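Local coordinates for probable 2-phosphosulfolactate phosphatase (Clostridium acetobutylicum, PDB 1VR0), which catalyses the magnesium-dependent hydrolysis of (2R)-O-phospho-3-sulfolactate to (2R)-3-sulfolactate and phosphate, at the (2R)-3-sulfolactic acid site and the interface of chains A and B. Sequence-based numbering; all coordinates share one arbitrary frame. Chains: chain A/B, Probable 2-phosphosulfolactate phosphatase.

Contact 1: the (2R)-3-sulfolactic acid site. Residues chain A 38, 40-41, 82, 84-85, 95, 115-116, 160, 213, 216, 220. With 3SL ((2R)-3-sulfolactic acid), chain C.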
ATOM      1  N   ASP A  38      12.635   8.671  -0.898  1.00 41.00           N
ATOM      2  CA  ASP A  38      13.514   7.491  -0.756  1.00 41.36           C
ATOM      3  C   ASP A  38      14.510   7.837   0.369  1.00 41.59           C
ATOM      4  O   ASP A  38      15.666   8.157   0.112  1.00 42.26           O
ATOM      5  CB  ASP A  38      14.233   7.184  -2.084  1.00 40.62           C
ATOM      6  CG  ASP A  38      14.989   5.871  -2.060  1.00 42.53           C
ATOM      7  OD1 ASP A  38      14.439   4.886  -1.558  1.00 47.60           O
ATOM      8  OD2 ASP A  38      16.138   5.775  -2.553  1.00 45.11           O
ATOM      9  N   LEU A  40      16.197   6.433   2.713  1.00 40.83           N
ATOM     10  CA  LEU A  40      17.416   5.663   2.947  1.00 40.57           C
ATOM     11  C   LEU A  40      17.823   5.078   1.631  1.00 40.17           C
ATOM     12  O   LEU A  40      17.575   3.876   1.406  1.00 40.15           O
ATOM     13  CB  LEU A  40      17.169   4.540   3.965  1.00 40.11           C
ATOM     14  CG  LEU A  40      17.034   5.071   5.392  1.00 41.93           C
ATOM     15  CD1 LEU A  40      16.590   3.981   6.395  1.00 43.64           C
ATOM     16  CD2 LEU A  40      18.304   5.721   5.870  1.00 41.50           C
ATOM     17  N   ARG A  41      18.485   5.858   0.758  1.00 39.67           N
ATOM     18  CA  ARG A  41      19.108   7.155   1.056  1.00 38.85           C
ATOM     19  C   ARG A  41      19.005   8.204  -0.044  1.00 38.97           C
ATOM     20  O   ARG A  41      19.384   9.356   0.194  1.00 39.38           O
ATOM     21  CB  ARG A  41      20.606   6.972   1.360  1.00 38.35           C
ATOM     22  CG  ARG A  41      20.929   6.159   2.613  1.00 37.80           C
ATOM     23  CD  ARG A  41      22.388   5.730   2.633  1.00 37.53           C
ATOM     24  NE  ARG A  41      22.686   4.710   1.614  1.00 37.58           N
ATOM     25  CZ  ARG A  41      23.911   4.354   1.223  1.00 37.56           C
ATOM     26  NH1 ARG A  41      24.073   3.428   0.296  1.00 37.07           N
ATOM     27  NH2 ARG A  41      24.985   4.908   1.757  1.00 38.49           N
ATOM     28  N   GLU A  82      24.172   4.301  -6.300  1.00 41.01           N
ATOM     29  CA  GLU A  82      24.497   2.918  -5.880  1.00 41.16           C
ATOM     30  C   GLU A  82      23.755   1.839  -6.639  1.00 41.14           C
ATOM     31  O   GLU A  82      22.696   2.080  -7.237  1.00 40.79           O
ATOM     32  CB  GLU A  82      24.195   2.722  -4.391  1.00 40.83           C
ATOM     33  CG  GLU A  82      22.797   3.166  -3.969  1.00 40.92           C
ATOM     34  CD  GLU A  82      21.634   2.224  -4.404  1.00 40.77           C
ATOM     35  OE1 GLU A  82      21.831   1.019  -4.650  1.00 43.10           O
ATOM     36  OE2 GLU A  82      20.483   2.686  -4.481  1.00 39.94           O
ATOM     37  N   LYS A  84      22.608  -2.037  -5.137  1.00 41.43           N
ATOM     38  CA  LYS A  84      22.559  -2.882  -3.937  1.00 41.47           C
ATOM     39  C   LYS A  84      23.163  -2.138  -2.726  1.00 41.28           C
ATOM     40  O   LYS A  84      23.749  -2.756  -1.828  1.00 41.73           O
ATOM     41  CB  LYS A  84      23.291  -4.212  -4.177  1.00 41.60           C
ATOM     42  CG  LYS A  84      22.663  -5.130  -5.235  1.00 42.20           C
ATOM     43  CD  LYS A  84      23.516  -6.404  -5.448  1.00 41.67           C
ATOM     44  CE  LYS A  84      22.672  -7.652  -5.796  1.00 42.81           C
ATOM     45  NZ  LYS A  84      23.452  -8.968  -5.640  1.00 42.43           N
ATOM     46  N   GLY A  85      23.055  -0.814  -2.726  1.00 40.47           N
ATOM     47  CA  GLY A  85      23.609   0.010  -1.668  1.00 40.07           C
ATOM     48  C   GLY A  85      25.090   0.306  -1.766  1.00 40.10           C
ATOM     49  O   GLY A  85      25.578   1.119  -0.993  1.00 40.15           O
ATOM     50  N   ASN A  95      26.264   6.458  -2.203  1.00 39.71           N
ATOM     51  CA  ASN A  95      24.953   7.042  -1.899  1.00 40.15           C
ATOM     52  C   ASN A  95      24.792   7.416  -0.410  1.00 39.94           C
ATOM     53  O   ASN A  95      23.694   7.437   0.132  1.00 39.61           O
ATOM     54  CB  ASN A  95      23.813   6.129  -2.391  1.00 40.27           C
ATOM     55  CG  ASN A  95      22.583   6.907  -2.711  1.00 40.99           C
ATOM     56  OD1 ASN A  95      22.667   7.901  -3.417  1.00 47.25           O
ATOM     57  ND2 ASN A  95      21.448   6.524  -2.161  1.00 40.39           N
ATOM     58  N   THR A 115      18.988   2.497  -6.871  1.00 42.95           N
ATOM     59  CA  THR A 115      18.163   1.298  -6.913  1.00 43.26           C
ATOM     60  C   THR A 115      16.647   1.646  -6.944  1.00 43.49           C
ATOM     61  O   THR A 115      15.931   1.108  -7.772  1.00 43.31           O
ATOM     62  CB  THR A 115      18.540   0.338  -5.718  1.00 43.58           C
ATOM     63  OG1 THR A 115      19.855  -0.241  -5.908  1.00 41.58           O
ATOM     64  CG2 THR A 115      17.515  -0.793  -5.577  1.00 44.08           C
ATOM     65  N   ASN A 116      16.215   2.600  -6.107  1.00 43.64           N
ATOM     66  CA  ASN A 116      14.795   2.951  -5.917  1.00 43.52           C
ATOM     67  C   ASN A 116      14.407   4.423  -6.223  1.00 44.08           C
ATOM     68  O   ASN A 116      13.558   4.699  -7.113  1.00 44.45           O
ATOM     69  CB  ASN A 116      14.438   2.626  -4.477  1.00 43.51           C
ATOM     70  CG  ASN A 116      14.739   1.183  -4.147  1.00 43.38           C
ATOM     71  OD1 ASN A 116      14.373   0.282  -4.916  1.00 42.82           O
ATOM     72  ND2 ASN A 116      15.448   0.950  -3.040  1.00 40.86           N
ATOM     73  N   TYR A 160      12.982  -2.126  -4.004  1.00 39.46           N
ATOM     74  CA  TYR A 160      12.766  -3.195  -4.956  1.00 40.25           C
ATOM     75  C   TYR A 160      11.290  -3.365  -5.303  1.00 39.48           C
ATOM     76  O   TYR A 160      10.785  -4.467  -5.355  1.00 39.17           O
ATOM     77  CB  TYR A 160      13.349  -4.521  -4.428  1.00 41.06           C
ATOM     78  CG  TYR A 160      14.840  -4.453  -4.256  1.00 42.52           C
ATOM     79  CD1 TYR A 160      15.681  -4.455  -5.381  1.00 44.14           C
ATOM     80  CD2 TYR A 160      15.424  -4.363  -2.987  1.00 42.94           C
ATOM     81  CE1 TYR A 160      17.071  -4.397  -5.253  1.00 44.20           C
ATOM     82  CE2 TYR A 160      16.825  -4.287  -2.832  1.00 43.92           C
ATOM     83  CZ  TYR A 160      17.650  -4.303  -3.973  1.00 45.47           C
ATOM     84  OH  TYR A 160      19.052  -4.219  -3.869  1.00 45.09           O
ATOM     85  N   HIS A 213      14.423  -3.317   4.832  1.00 39.12           N
ATOM     86  CA  HIS A 213      15.535  -2.539   4.280  1.00 39.15           C
ATOM     87  C   HIS A 213      16.521  -2.096   5.345  1.00 39.53           C
ATOM     88  O   HIS A 213      17.686  -1.919   5.067  1.00 39.75           O
ATOM     89  CB  HIS A 213      14.943  -1.288   3.611  1.00 39.42           C
ATOM     90  CG  HIS A 213      15.923  -0.444   2.853  1.00 39.60           C
ATOM     91  ND1 HIS A 213      16.660  -0.924   1.789  1.00 40.89           N
ATOM     92  CD2 HIS A 213      16.224   0.875   2.950  1.00 40.03           C
ATOM     93  CE1 HIS A 213      17.397   0.055   1.289  1.00 39.21           C
ATOM     94  NE2 HIS A 213      17.154   1.156   1.974  1.00 39.71           N
ATOM     95  N   ARG A 216      19.309  -4.385   5.650  1.00 39.25           N
ATOM     96  CA  ARG A 216      20.261  -4.190   4.560  1.00 39.28           C
ATOM     97  C   ARG A 216      21.249  -3.045   4.860  1.00 39.55           C
ATOM     98  O   ARG A 216      22.486  -3.181   4.682  1.00 39.22           O
ATOM     99  CB  ARG A 216      19.529  -3.906   3.245  1.00 38.88           C
ATOM    100  CG  ARG A 216      20.439  -3.720   2.048  1.00 37.76           C
ATOM    101  CD  ARG A 216      21.363  -4.877   1.866  1.00 36.38           C
ATOM    102  NE  ARG A 216      22.299  -4.688   0.763  1.00 36.51           N
ATOM    103  CZ  ARG A 216      23.380  -5.448   0.559  1.00 37.03           C
ATOM    104  NH1 ARG A 216      23.670  -6.466   1.367  1.00 35.80           N
ATOM    105  NH2 ARG A 216      24.171  -5.212  -0.466  1.00 36.34           N
ATOM    106  N   LEU A 220      25.396  -3.302   5.561  1.00 38.65           N
ATOM    107  CA  LEU A 220      26.361  -2.479   4.843  1.00 37.95           C
ATOM    108  C   LEU A 220      27.162  -1.535   5.763  1.00 37.86           C
ATOM    109  O   LEU A 220      27.974  -0.768   5.280  1.00 36.81           O
ATOM    110  CB  LEU A 220      25.653  -1.656   3.760  1.00 37.98           C
ATOM    111  CG  LEU A 220      25.125  -2.401   2.533  1.00 37.35           C
ATOM    112  CD1 LEU A 220      24.263  -1.503   1.681  1.00 35.25           C
ATOM    113  CD2 LEU A 220      26.265  -2.986   1.712  1.00 36.25           C
TER
HETATM  114  O11 3SL C 300      19.337  -1.584  -1.611  1.00 73.89           O
HETATM  115  C1  3SL C 300      19.993  -0.743  -0.965  1.00 73.32           C
HETATM  116  O12 3SL C 300      20.631  -0.977   0.093  1.00 73.24           O
HETATM  117  C2  3SL C 300      20.003   0.634  -1.514  1.00 73.16           C
HETATM  118  O2  3SL C 300      18.684   0.907  -1.980  1.00 70.38           O
HETATM  119  C3  3SL C 300      20.462   1.566  -0.411  1.00 75.28           C
HETATM  120  S   3SL C 300      20.274   3.162  -0.832  1.00 78.91           S
HETATM  121  O3S 3SL C 300      21.567   3.717  -1.268  1.00 79.24           O
HETATM  122  O1S 3SL C 300      19.091   3.436  -1.718  1.00 77.80           O
HETATM  123  O2S 3SL C 300      20.051   3.911   0.411  1.00 82.36           O
HETATM  124  O   HOH W   1      16.115   2.862  -1.129  1.00 18.53           O
HETATM  125  O   HOH W   2      20.357  -4.668  -1.695  1.00 27.81           O
HETATM  126  O   HOH W   3      17.739   4.000  -4.277  1.00 31.64           O
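The active site of this ComB-family phosphatase holds its reaction product, (2R)-3-sulfolactic acid (3SL), almost wholly buried though poorly ordered. At the sulfonate end A:Arg41, which follows a cis peptide bond, bends at chi3 (-70°) and grips side-on. A:Arg41 NE donates a hydrogen bond of 3.0 Å to 3SL O2S, in the guanidinium plane, while A:Arg41 NH1 forms a salt bridge to 3SL O3S at 3.0 Å, tilted out of it. The carbonyl A:Leu40 O also crowds O2S; this acceptor pair is unfavourable and makes the sulfonate placement uncertain. 3SL O3S accepts from A:Asn95 ND2 at 2.9 Å, close to the amide plane. Water 3 holds 3SL O1S at 2.9 Å and joins A:Asp38 OD2, A:Glu82 OE2 and A:Asn116 N. Water 1 bonds to O1S too and is shared by A:Asp38 OD1 and A:Asn116 ND2, so the magnesium-ligand aspartate meets the sulfonate through solvent. In mid-ligand A:Glu82 packs against C2. It takes the crowded chi1 position (51°) and bends at chi2; OE1 receives A:Gly85 N from above the carboxylate plane and A:Thr115 OG1 on its syn lone pair, while OE2 receives A:Thr115 N from above, fixing the rotation. The 2-hydroxyl 3SL O2, which carries the phosphate in the substrate, lies 3.4 Å from A:Asn116 ND2 and contacts water 1 weakly. A:His213 NE2 donates 2.8 Å to A:Leu40 O, nearly in both planes, turning A:His213 CE1 toward carboxylate carbon 3SL C1 at 3.5 Å. Water 2 links O11 to the phenol OH of A:Tyr160. A:Arg216 offers its aliphatic CG to 3SL O12, 3.4 Å away, while its NH2 reaches A:Lys84 O.

Contact 2: the interface of chains A and B. Residues chain A 163-165, 168, 197, 210-212; chain B 189-190, 192-193.
One carboxylate, that of B:Asp189, is the polar centre of this patch of a two-fold symmetric interface; a twin patch has the chains exchanged. The deposited assembly pairs two copies of the phosphatase, but the structure alone does not show whether this pairing is the biological one. With CG anti to its carbonyl carbon (chi1 -81°), the side chain points tip-first at two helix starts of chain A. B:Asp189 OD2 takes the backbone N-H of A:Ile165 on its anti lone pair, 2.8 Å away and almost straight (177° at H). B:Asp189 OD1 takes the backbone N of A:Lys212 on its syn lone pair at 2.9 Å. Each oxygen also has a water: water 4 bridges OD2 to A:Ser164 OG, and water 6 joins OD1 to B:Thr192 OG1 and A:Tyr210 O. Two helix N-termini facing the acid would be expected to stabilise its negative charge. A:Ile165 crosses the aspartate obliquely, and its CG1-CD1 branch runs past B:Thr193 in the opposite direction, A:Ile165 CG1 being 3.4 Å from B:Thr193 OG1. A:Ile165 CD1 ends at the methyl B:Thr192 CG2, 3.8 Å away, the two side chains crossing near a right angle. B:Thr193 OG1 donates 2.7 Å back to B:Asp189 O, from above the carbonyl plane; this bond settles the threonine's rotation and directs CG2 toward A:Phe168 CE2 and A:Val197. The A:Phe163 ring, its CG anti to the backbone N (chi1 -174°), lays one face against B:Ala190, whose CA stands 3.8 Å above the plane near the rim. The ring tip, A:Phe163 CZ, stands 3.4 Å above the centre of the A:Phe168 face, the two rings inclined. Water 5 ties A:Phe163 O to B:Ala190 N. In the fold, the first turns of B helix 189-199 rest on the loop entering A helix 165-181, beside the start of A helix 212-219 and near A helix 189-199.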
ATOM      1  N   PHE A 163       6.409  -1.839  -0.846  1.00 38.58           N
ATOM      2  CA  PHE A 163       6.112  -1.061   0.316  1.00 38.69           C
ATOM      3  C   PHE A 163       7.272  -1.167   1.297  1.00 38.44           C
ATOM      4  O   PHE A 163       7.670  -2.280   1.671  1.00 38.34           O
ATOM      5  CB  PHE A 163       4.807  -1.653   0.907  1.00 39.06           C
ATOM      6  CG  PHE A 163       4.253  -0.904   2.052  1.00 38.13           C
ATOM      7  CD1 PHE A 163       4.922  -0.854   3.259  1.00 40.37           C
ATOM      8  CD2 PHE A 163       3.028  -0.304   1.954  1.00 40.98           C
ATOM      9  CE1 PHE A 163       4.390  -0.191   4.350  1.00 40.47           C
ATOM     10  CE2 PHE A 163       2.476   0.363   3.042  1.00 42.20           C
ATOM     11  CZ  PHE A 163       3.171   0.411   4.245  1.00 41.50           C
ATOM     12  N   SER A 164       7.775  -0.016   1.744  1.00 38.33           N
ATOM     13  CA  SER A 164       8.869   0.045   2.706  1.00 38.04           C
ATOM     14  C   SER A 164       8.509   0.980   3.848  1.00 38.24           C
ATOM     15  O   SER A 164       8.107   2.132   3.641  1.00 37.60           O
ATOM     16  CB  SER A 164      10.135   0.525   2.024  1.00 38.26           C
ATOM     17  OG  SER A 164      11.276   0.032   2.696  1.00 39.48           O
ATOM     18  N   ILE A 165       8.658   0.467   5.063  1.00 38.90           N
ATOM     19  CA  ILE A 165       8.328   1.214   6.281  1.00 39.29           C
ATOM     20  C   ILE A 165       9.051   2.554   6.425  1.00 39.41           C
ATOM     21  O   ILE A 165       8.464   3.510   6.915  1.00 39.28           O
ATOM     22  CB  ILE A 165       8.541   0.332   7.529  1.00 39.00           C
ATOM     23  CG1 ILE A 165       7.283  -0.518   7.747  1.00 39.46           C
ATOM     24  CG2 ILE A 165       8.840   1.169   8.749  1.00 38.06           C
ATOM     25  CD1 ILE A 165       7.396  -1.601   8.778  1.00 39.58           C
ATOM     26  N   PHE A 168       7.346   5.060   4.196  1.00 39.73           N
ATOM     27  CA  PHE A 168       5.972   5.212   4.619  1.00 39.29           C
ATOM     28  C   PHE A 168       5.881   6.116   5.842  1.00 39.85           C
ATOM     29  O   PHE A 168       5.036   7.019   5.888  1.00 39.98           O
ATOM     30  CB  PHE A 168       5.398   3.836   4.929  1.00 39.41           C
ATOM     31  CG  PHE A 168       3.880   3.786   5.095  1.00 39.30           C
ATOM     32  CD1 PHE A 168       3.042   3.944   4.004  1.00 39.41           C
ATOM     33  CD2 PHE A 168       3.305   3.490   6.330  1.00 37.75           C
ATOM     34  CE1 PHE A 168       1.647   3.864   4.150  1.00 39.81           C
ATOM     35  CE2 PHE A 168       1.926   3.407   6.468  1.00 38.40           C
ATOM     36  CZ  PHE A 168       1.097   3.586   5.371  1.00 38.61           C
ATOM     37  N   VAL A 197       0.903   5.940  11.630  1.00 38.47           N
ATOM     38  CA  VAL A 197       2.144   5.257  11.971  1.00 38.42           C
ATOM     39  C   VAL A 197       3.159   6.271  12.488  1.00 38.60           C
ATOM     40  O   VAL A 197       3.849   6.022  13.516  1.00 38.09           O
ATOM     41  CB  VAL A 197       2.732   4.508  10.751  1.00 38.51           C
ATOM     42  CG1 VAL A 197       4.136   3.972  11.053  1.00 38.27           C
ATOM     43  CG2 VAL A 197       1.827   3.380  10.345  1.00 38.79           C
ATOM     44  N   TYR A 210      11.976  -1.827  12.108  1.00 40.53           N
ATOM     45  CA  TYR A 210      11.139  -2.941  11.634  1.00 40.48           C
ATOM     46  C   TYR A 210      11.150  -3.114  10.115  1.00 40.14           C
ATOM     47  O   TYR A 210      10.697  -4.126   9.628  1.00 40.02           O
ATOM     48  CB  TYR A 210       9.688  -2.770  12.112  1.00 41.27           C
ATOM     49  CG  TYR A 210       9.571  -2.702  13.618  1.00 42.49           C
ATOM     50  CD1 TYR A 210      10.071  -3.726  14.409  1.00 43.68           C
ATOM     51  CD2 TYR A 210       8.971  -1.613  14.265  1.00 44.78           C
ATOM     52  CE1 TYR A 210      10.012  -3.675  15.794  1.00 44.30           C
ATOM     53  CE2 TYR A 210       8.915  -1.543  15.699  1.00 43.86           C
ATOM     54  CZ  TYR A 210       9.450  -2.580  16.433  1.00 44.24           C
ATOM     55  OH  TYR A 210       9.419  -2.592  17.805  1.00 45.14           O
ATOM     56  N   ALA A 211      11.654  -2.132   9.367  1.00 39.61           N
ATOM     57  CA  ALA A 211      11.717  -2.244   7.911  1.00 39.43           C
ATOM     58  C   ALA A 211      12.704  -3.315   7.481  1.00 39.21           C
ATOM     59  O   ALA A 211      13.790  -3.389   8.022  1.00 39.67           O
ATOM     60  CB  ALA A 211      12.103  -0.915   7.285  1.00 39.26           C
ATOM     61  N   LYS A 212      12.337  -4.111   6.484  1.00 39.25           N
ATOM     62  CA  LYS A 212      13.226  -5.137   5.923  1.00 39.24           C
ATOM     63  C   LYS A 212      14.531  -4.484   5.455  1.00 39.09           C
ATOM     64  O   LYS A 212      15.591  -4.991   5.705  1.00 39.50           O
ATOM     65  CB  LYS A 212      12.508  -5.860   4.773  1.00 38.86           C
ATOM     66  CG  LYS A 212      13.157  -7.127   4.279  1.00 39.96           C
TER
ATOM     67  N   ASP B 189       7.029  -5.627   4.666  1.00 36.52           N
ATOM     68  CA  ASP B 189       6.761  -4.395   5.397  1.00 36.88           C
ATOM     69  C   ASP B 189       5.251  -4.052   5.382  1.00 37.19           C
ATOM     70  O   ASP B 189       4.719  -3.536   6.354  1.00 37.19           O
ATOM     71  CB  ASP B 189       7.596  -3.248   4.816  1.00 36.26           C
ATOM     72  CG  ASP B 189       9.030  -3.236   5.327  1.00 37.00           C
ATOM     73  OD1 ASP B 189       9.514  -4.279   5.837  1.00 36.37           O
ATOM     74  OD2 ASP B 189       9.698  -2.166   5.228  1.00 36.98           O
ATOM     75  N   ALA B 190       4.570  -4.348   4.273  1.00 37.23           N
ATOM     76  CA  ALA B 190       3.134  -4.086   4.156  1.00 37.07           C
ATOM     77  C   ALA B 190       2.358  -4.892   5.158  1.00 37.41           C
ATOM     78  O   ALA B 190       1.427  -4.381   5.773  1.00 38.09           O
ATOM     79  CB  ALA B 190       2.624  -4.389   2.743  1.00 36.88           C
ATOM     80  N   THR B 192       3.721  -6.413   8.011  1.00 37.15           N
ATOM     81  CA  THR B 192       4.151  -5.892   9.297  1.00 37.16           C
ATOM     82  C   THR B 192       3.316  -4.658   9.701  1.00 37.35           C
ATOM     83  O   THR B 192       2.838  -4.547  10.826  1.00 37.48           O
ATOM     84  CB  THR B 192       5.636  -5.503   9.221  1.00 37.01           C
ATOM     85  OG1 THR B 192       6.435  -6.672   9.010  1.00 36.40           O
ATOM     86  CG2 THR B 192       6.069  -4.798  10.447  1.00 36.34           C
ATOM     87  N   THR B 193       3.117  -3.743   8.764  1.00 37.70           N
ATOM     88  CA  THR B 193       2.370  -2.505   9.036  1.00 37.42           C
ATOM     89  C   THR B 193       0.892  -2.769   9.336  1.00 37.43           C
ATOM     90  O   THR B 193       0.338  -2.211  10.277  1.00 37.47           O
ATOM     91  CB  THR B 193       2.530  -1.504   7.882  1.00 37.62           C
ATOM     92  OG1 THR B 193       3.931  -1.286   7.615  1.00 36.96           O
ATOM     93  CG2 THR B 193       1.891  -0.134   8.228  1.00 37.87           C
TER
HETATM   94  O   HOH W   4      12.013  -2.318   3.989  1.00 17.86           O
HETATM   95  O   HOH W   5       6.285  -4.550   1.857  1.00 18.36           O
HETATM   96  O   HOH W   6       8.705  -5.898   7.755  1.00 21.46           O

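About 15 Å separates the C-alpha centres of contact 1 and contact 2, and two stretches of chain A connect them. Helix 212-219 supplies A:Lys212, whose backbone N faces the partner in contact 2, and the very next residue, A:His213, borders the ligand in contact 1, as does A:Arg216 a turn later. The segment ahead of helix 165-181 likewise carries A:Tyr160 of contact 1 and A:Phe163 of contact 2; of the magnesium ligands, A:Gly158 lies just ahead of A:Tyr160 and A:Asp167 lies in the first turn of that helix. Dimer packing may therefore steady the pocket wall, and by symmetry each subunit would support the other's site.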